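Local coordinates for esterase (Rhizomucor miehei, PDB 4WY5), which probably hydrolyses carboxylic esters as a carboxylesterase of the alpha/beta-hydrolase fold, at residues A[120-132]-A[224-238]. Sequence-based numbering, arbitrary orientation.
Sequences SLSPEAKFPTAIE and AYLPAPASELNDKLA
Phe127 is the bump that fills a hollow lined by Leu233, Asp235, Leu237 and Ala238, with Tyr225 OH at the ring's edge and Pro227 CD against Phe127 CB. With CG anti to the backbone N (chi1 173°), its ring leaves the 120-132 loop and enters the bend after helix 230-233. Ala238 CB lies over one ring face, 3.8 Å from the Phe127 centroid in CH-pi geometry, and Pro128 CB of the ring's own loop sits over the opposite face, so the ring is sandwiched. At the rim, Asp235 OD2 approaches Phe127 CE2 at 3.5 Å in the ring plane, the carboxylate turned 85° to the ring; its OD1 accepts from Leu237 N from above the carboxylate plane, closing an Asx turn within this wall. Phe127 CB in turn rests over a face of the Tyr225 ring, 4.2 Å from its centroid. In this alpha/beta hydrolase, 120-132 runs from the loop after sheet strand 113-117 into the first turn of helix 129-143, with cis peptides before Pro123 and Pro128, and packs against the end of helix 215-225 and the segment following it. The last helical carbonyls, of Ala224 and Tyr225, are both bonded. Phe127 N reaches Tyr225 O at 3.1 Å, almost straight (169°), while Lys126, bent at chi4, brings NZ to 2.8 Å from Ala224 O, above the carbonyl plane, with a weak bond to Leu226 O just beyond the helix. Alongside, Ile131 CD1 touches Leu237 CB at 4.2 Å, and a water joins Tyr225 OH to Ile131 N, the latter bond weak.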
loop_
_atom_site.group_PDB
_atom_site.type_symbol
_atom_site.label_atom_id
_atom_site.label_comp_id
_atom_site.label_asym_id
_atom_site.label_seq_id
_atom_site.Cartn_x
_atom_site.Cartn_y
_atom_site.Cartn_z
ATOM N N SER A 120 27.595 -8.152 -11.291
ATOM C CA SER A 120 28.666 -8.942 -10.674
ATOM C C SER A 120 28.425 -9.101 -9.171
ATOM O O SER A 120 28.211 -8.104 -8.464
ATOM C CB SER A 120 30.037 -8.295 -10.932
ATOM O OG SER A 120 30.298 -8.152 -12.333
ATOM N N LEU A 121 28.442 -10.344 -8.685
ATOM C CA LEU A 121 28.164 -10.628 -7.271
ATOM C C LEU A 121 29.393 -10.522 -6.355
ATOM O O LEU A 121 30.526 -10.670 -6.804
ATOM C CB LEU A 121 27.557 -12.030 -7.117
ATOM C CG LEU A 121 26.287 -12.388 -7.904
ATOM C CD1 LEU A 121 25.972 -13.879 -7.779
ATOM C CD2 LEU A 121 25.103 -11.562 -7.439
ATOM N N SER A 122 29.147 -10.264 -5.069
ATOM C CA SER A 122 30.176 -10.260 -4.023
ATOM C C SER A 122 30.317 -11.659 -3.395
ATOM O O SER A 122 29.335 -12.410 -3.351
ATOM C CB SER A 122 29.828 -9.236 -2.935
ATOM O OG SER A 122 29.844 -7.905 -3.430
ATOM N N PRO A 123 31.500 -11.992 -2.829
ATOM C CA PRO A 123 32.678 -11.149 -2.571
ATOM C C PRO A 123 33.700 -11.091 -3.705
ATOM O O PRO A 123 34.716 -10.415 -3.531
ATOM C CB PRO A 123 33.311 -11.810 -1.341
ATOM C CG PRO A 123 33.027 -13.272 -1.544
ATOM C CD PRO A 123 31.656 -13.331 -2.230
ATOM N N GLU A 124 33.439 -11.751 -4.836
ATOM C CA GLU A 124 34.357 -11.697 -5.987
ATOM C C GLU A 124 34.507 -10.280 -6.529
ATOM O O GLU A 124 35.577 -9.893 -6.985
ATOM C CB GLU A 124 33.880 -12.618 -7.109
ATOM C CG GLU A 124 34.002 -14.104 -6.802
ATOM C CD GLU A 124 32.868 -14.635 -5.949
ATOM O OE1 GLU A 124 31.897 -13.877 -5.707
ATOM O OE2 GLU A 124 32.949 -15.819 -5.534
ATOM N N ALA A 125 33.416 -9.523 -6.485
ATOM C CA ALA A 125 33.422 -8.107 -6.810
ATOM C C ALA A 125 32.940 -7.356 -5.584
ATOM O O ALA A 125 32.223 -7.930 -4.762
ATOM C CB ALA A 125 32.519 -7.818 -8.020
ATOM N N LYS A 126 33.336 -6.091 -5.445
ATOM C CA LYS A 126 32.898 -5.275 -4.313
ATOM C C LYS A 126 32.383 -3.897 -4.742
ATOM O O LYS A 126 32.441 -3.538 -5.927
ATOM C CB LYS A 126 34.037 -5.140 -3.292
ATOM C CG LYS A 126 34.157 -6.373 -2.404
ATOM C CD LYS A 126 35.471 -6.450 -1.657
ATOM C CE LYS A 126 35.603 -7.775 -0.910
ATOM N NZ LYS A 126 34.747 -7.806 0.333
ATOM N N PHE A 127 31.859 -3.145 -3.774
ATOM C CA PHE A 127 31.413 -1.772 -4.003
ATOM C C PHE A 127 32.548 -0.997 -4.662
ATOM O O PHE A 127 33.682 -1.057 -4.183
ATOM C CB PHE A 127 31.001 -1.118 -2.669
ATOM C CG PHE A 127 30.673 0.350 -2.772
ATOM C CD1 PHE A 127 29.382 0.765 -3.053
ATOM C CD2 PHE A 127 31.664 1.312 -2.580
ATOM C CE1 PHE A 127 29.070 2.118 -3.147
ATOM C CE2 PHE A 127 31.374 2.668 -2.676
ATOM C CZ PHE A 127 30.070 3.074 -2.958
ATOM N N PRO A 128 32.249 -0.248 -5.743
ATOM C CA PRO A 128 30.929 -0.003 -6.341
ATOM C C PRO A 128 30.728 -0.583 -7.742
ATOM O O PRO A 128 30.061 0.065 -8.556
ATOM C CB PRO A 128 30.892 1.523 -6.426
ATOM C CG PRO A 128 32.321 1.852 -6.837
ATOM C CD PRO A 128 33.219 0.762 -6.207
ATOM N N THR A 129 31.264 -1.768 -8.014
ATOM C CA THR A 129 31.247 -2.320 -9.365
ATOM C C THR A 129 29.827 -2.452 -9.944
ATOM O O THR A 129 29.563 -1.985 -11.058
ATOM C CB THR A 129 31.935 -3.708 -9.399
ATOM O OG1 THR A 129 33.264 -3.606 -8.872
ATOM C CG2 THR A 129 31.989 -4.266 -10.819
ATOM N N ALA A 130 28.909 -3.043 -9.177
ATOM C CA ALA A 130 27.540 -3.273 -9.663
ATOM C C ALA A 130 26.800 -1.978 -9.982
ATOM O O ALA A 130 26.085 -1.914 -10.981
ATOM C CB ALA A 130 26.744 -4.099 -8.662
ATOM N N ILE A 131 26.968 -0.947 -9.158
ATOM C CA ILE A 131 26.326 0.345 -9.434
ATOM C C ILE A 131 26.767 0.869 -10.799
ATOM O O ILE A 131 25.955 1.370 -11.590
ATOM C CB ILE A 131 26.670 1.399 -8.365
ATOM C CG1 ILE A 131 26.079 1.019 -7.005
ATOM C CG2 ILE A 131 26.157 2.771 -8.765
ATOM C CD1 ILE A 131 26.467 1.985 -5.879
ATOM N N GLU A 132 28.055 0.695 -11.087
ATOM C CA GLU A 132 28.632 1.144 -12.347
ATOM C C GLU A 132 28.155 0.295 -13.529
ATOM O O GLU A 132 27.981 0.813 -14.634
ATOM C CB GLU A 132 30.164 1.137 -12.253
ATOM C CG GLU A 132 30.736 2.292 -11.407
ATOM C CD GLU A 132 32.253 2.200 -11.175
ATOM O OE1 GLU A 132 32.902 1.254 -11.694
ATOM O OE2 GLU A 132 32.798 3.094 -10.480
ATOM N N ALA A 224 31.146 -9.124 2.870
ATOM C CA ALA A 224 31.328 -9.593 1.508
ATOM C C ALA A 224 31.285 -8.430 0.512
ATOM O O ALA A 224 32.083 -8.383 -0.426
ATOM C CB ALA A 224 30.280 -10.642 1.162
ATOM N N TYR A 225 30.367 -7.491 0.735
ATOM C CA TYR A 225 30.104 -6.397 -0.206
ATOM C C TYR A 225 31.100 -5.226 -0.089
ATOM O O TYR A 225 31.567 -4.705 -1.104
ATOM C CB TYR A 225 28.664 -5.878 0.006
ATOM C CG TYR A 225 28.221 -4.760 -0.926
ATOM C CD1 TYR A 225 28.297 -4.910 -2.314
ATOM C CD2 TYR A 225 27.703 -3.563 -0.429
ATOM C CE1 TYR A 225 27.873 -3.898 -3.187
ATOM C CE2 TYR A 225 27.276 -2.533 -1.298
ATOM C CZ TYR A 225 27.373 -2.712 -2.671
ATOM O OH TYR A 225 26.971 -1.709 -3.528
ATOM N N LEU A 226 31.426 -4.816 1.138
ATOM C CA LEU A 226 32.232 -3.606 1.358
ATOM C C LEU A 226 33.751 -3.866 1.340
ATOM O O LEU A 226 34.229 -4.887 1.845
ATOM C CB LEU A 226 31.832 -2.948 2.680
ATOM C CG LEU A 226 30.354 -2.572 2.866
ATOM C CD1 LEU A 226 30.111 -1.976 4.245
ATOM C CD2 LEU A 226 29.880 -1.606 1.774
ATOM N N PRO A 227 34.515 -2.954 0.723
ATOM C CA PRO A 227 35.977 -3.084 0.661
ATOM C C PRO A 227 36.668 -2.572 1.920
ATOM O O PRO A 227 37.872 -2.766 2.062
ATOM C CB PRO A 227 36.352 -2.229 -0.559
ATOM C CG PRO A 227 35.296 -1.191 -0.611
ATOM C CD PRO A 227 34.021 -1.864 -0.137
ATOM N N ALA A 228 35.900 -1.928 2.799
ATOM C CA ALA A 228 36.372 -1.429 4.092
ATOM C C ALA A 228 35.156 -1.300 5.020
ATOM O O ALA A 228 34.033 -1.498 4.576
ATOM C CB ALA A 228 37.103 -0.087 3.934
ATOM N N PRO A 229 35.370 -1.017 6.320
ATOM C CA PRO A 229 34.173 -0.836 7.157
ATOM C C PRO A 229 33.390 0.433 6.826
ATOM O O PRO A 229 33.967 1.463 6.458
ATOM C CB PRO A 229 34.725 -0.774 8.587
ATOM C CG PRO A 229 36.130 -1.225 8.514
ATOM C CD PRO A 229 36.604 -1.200 7.107
ATOM N N ALA A 230 32.070 0.340 6.954
ATOM C CA ALA A 230 31.172 1.413 6.527
ATOM C C ALA A 230 31.495 2.736 7.200
ATOM O O ALA A 230 31.412 3.806 6.585
ATOM C CB ALA A 230 29.730 1.027 6.807
ATOM N N SER A 231 31.884 2.662 8.463
ATOM C CA SER A 231 32.192 3.874 9.204
ATOM C C SER A 231 33.473 4.565 8.695
ATOM O O SER A 231 33.602 5.791 8.788
ATOM C CB SER A 231 32.320 3.564 10.694
ATOM O OG SER A 231 32.350 4.772 11.421
ATOM N N GLU A 232 34.405 3.780 8.157
ATOM C CA GLU A 232 35.618 4.317 7.524
ATOM C C GLU A 232 35.369 4.684 6.063
ATOM O O GLU A 232 36.007 5.586 5.518
ATOM C CB GLU A 232 36.770 3.308 7.620
ATOM C CG GLU A 232 37.090 2.863 9.059
ATOM C CD GLU A 232 38.150 1.758 9.132
ATOM O OE1 GLU A 232 38.954 1.624 8.181
ATOM O OE2 GLU A 232 38.172 1.021 10.149
ATOM N N LEU A 233 34.448 3.971 5.423
ATOM C CA LEU A 233 34.139 4.216 4.015
ATOM C C LEU A 233 33.475 5.588 3.816
ATOM O O LEU A 233 33.835 6.325 2.899
ATOM C CB LEU A 233 33.259 3.094 3.463
ATOM C CG LEU A 233 33.424 2.784 1.973
ATOM C CD1 LEU A 233 34.888 2.616 1.628
ATOM C CD2 LEU A 233 32.643 1.528 1.605
ATOM N N ASN A 234 32.492 5.909 4.659
ATOM C CA ASN A 234 31.867 7.237 4.669
ATOM C C ASN A 234 31.336 7.668 3.289
ATOM O O ASN A 234 31.514 8.816 2.880
ATOM C CB ASN A 234 32.869 8.281 5.191
ATOM C CG ASN A 234 32.193 9.523 5.751
ATOM O OD1 ASN A 234 31.109 9.444 6.339
ATOM N ND2 ASN A 234 32.832 10.683 5.571
ATOM N N ASP A 235 30.660 6.751 2.596
ATOM C CA ASP A 235 30.182 6.976 1.222
ATOM C C ASP A 235 28.676 6.667 1.109
ATOM O O ASP A 235 28.277 5.506 1.280
ATOM C CB ASP A 235 30.991 6.087 0.258
ATOM C CG ASP A 235 30.850 6.487 -1.208
ATOM O OD1 ASP A 235 29.840 7.136 -1.572
ATOM O OD2 ASP A 235 31.757 6.127 -2.004
ATOM N N LYS A 236 27.858 7.679 0.788
ATOM C CA LYS A 236 26.395 7.514 0.764
ATOM C C LYS A 236 25.921 6.495 -0.286
ATOM O O LYS A 236 24.864 5.879 -0.115
ATOM C CB LYS A 236 25.649 8.842 0.539
ATOM C CG LYS A 236 25.606 9.386 -0.880
ATOM C CD LYS A 236 26.866 10.133 -1.240
ATOM C CE LYS A 236 26.906 10.473 -2.717
ATOM N NZ LYS A 236 28.211 11.083 -3.060
ATOM N N LEU A 237 26.689 6.311 -1.359
ATOM C CA LEU A 237 26.312 5.339 -2.371
ATOM C C LEU A 237 26.460 3.917 -1.822
ATOM O O LEU A 237 25.809 2.981 -2.296
ATOM C CB LEU A 237 27.161 5.509 -3.629
ATOM C CG LEU A 237 27.046 6.838 -4.389
ATOM C CD1 LEU A 237 28.028 6.873 -5.570
ATOM C CD2 LEU A 237 25.612 7.095 -4.862
ATOM N N ALA A 238 27.283 3.769 -0.791
ATOM C CA ALA A 238 27.409 2.488 -0.098
ATOM C C ALA A 238 26.350 2.365 0.994
ATOM O O ALA A 238 25.634 1.357 1.078
ATOM C CB ALA A 238 28.793 2.336 0.516
HETATM O O HOH W 1 28.161 -1.861 -6.087
#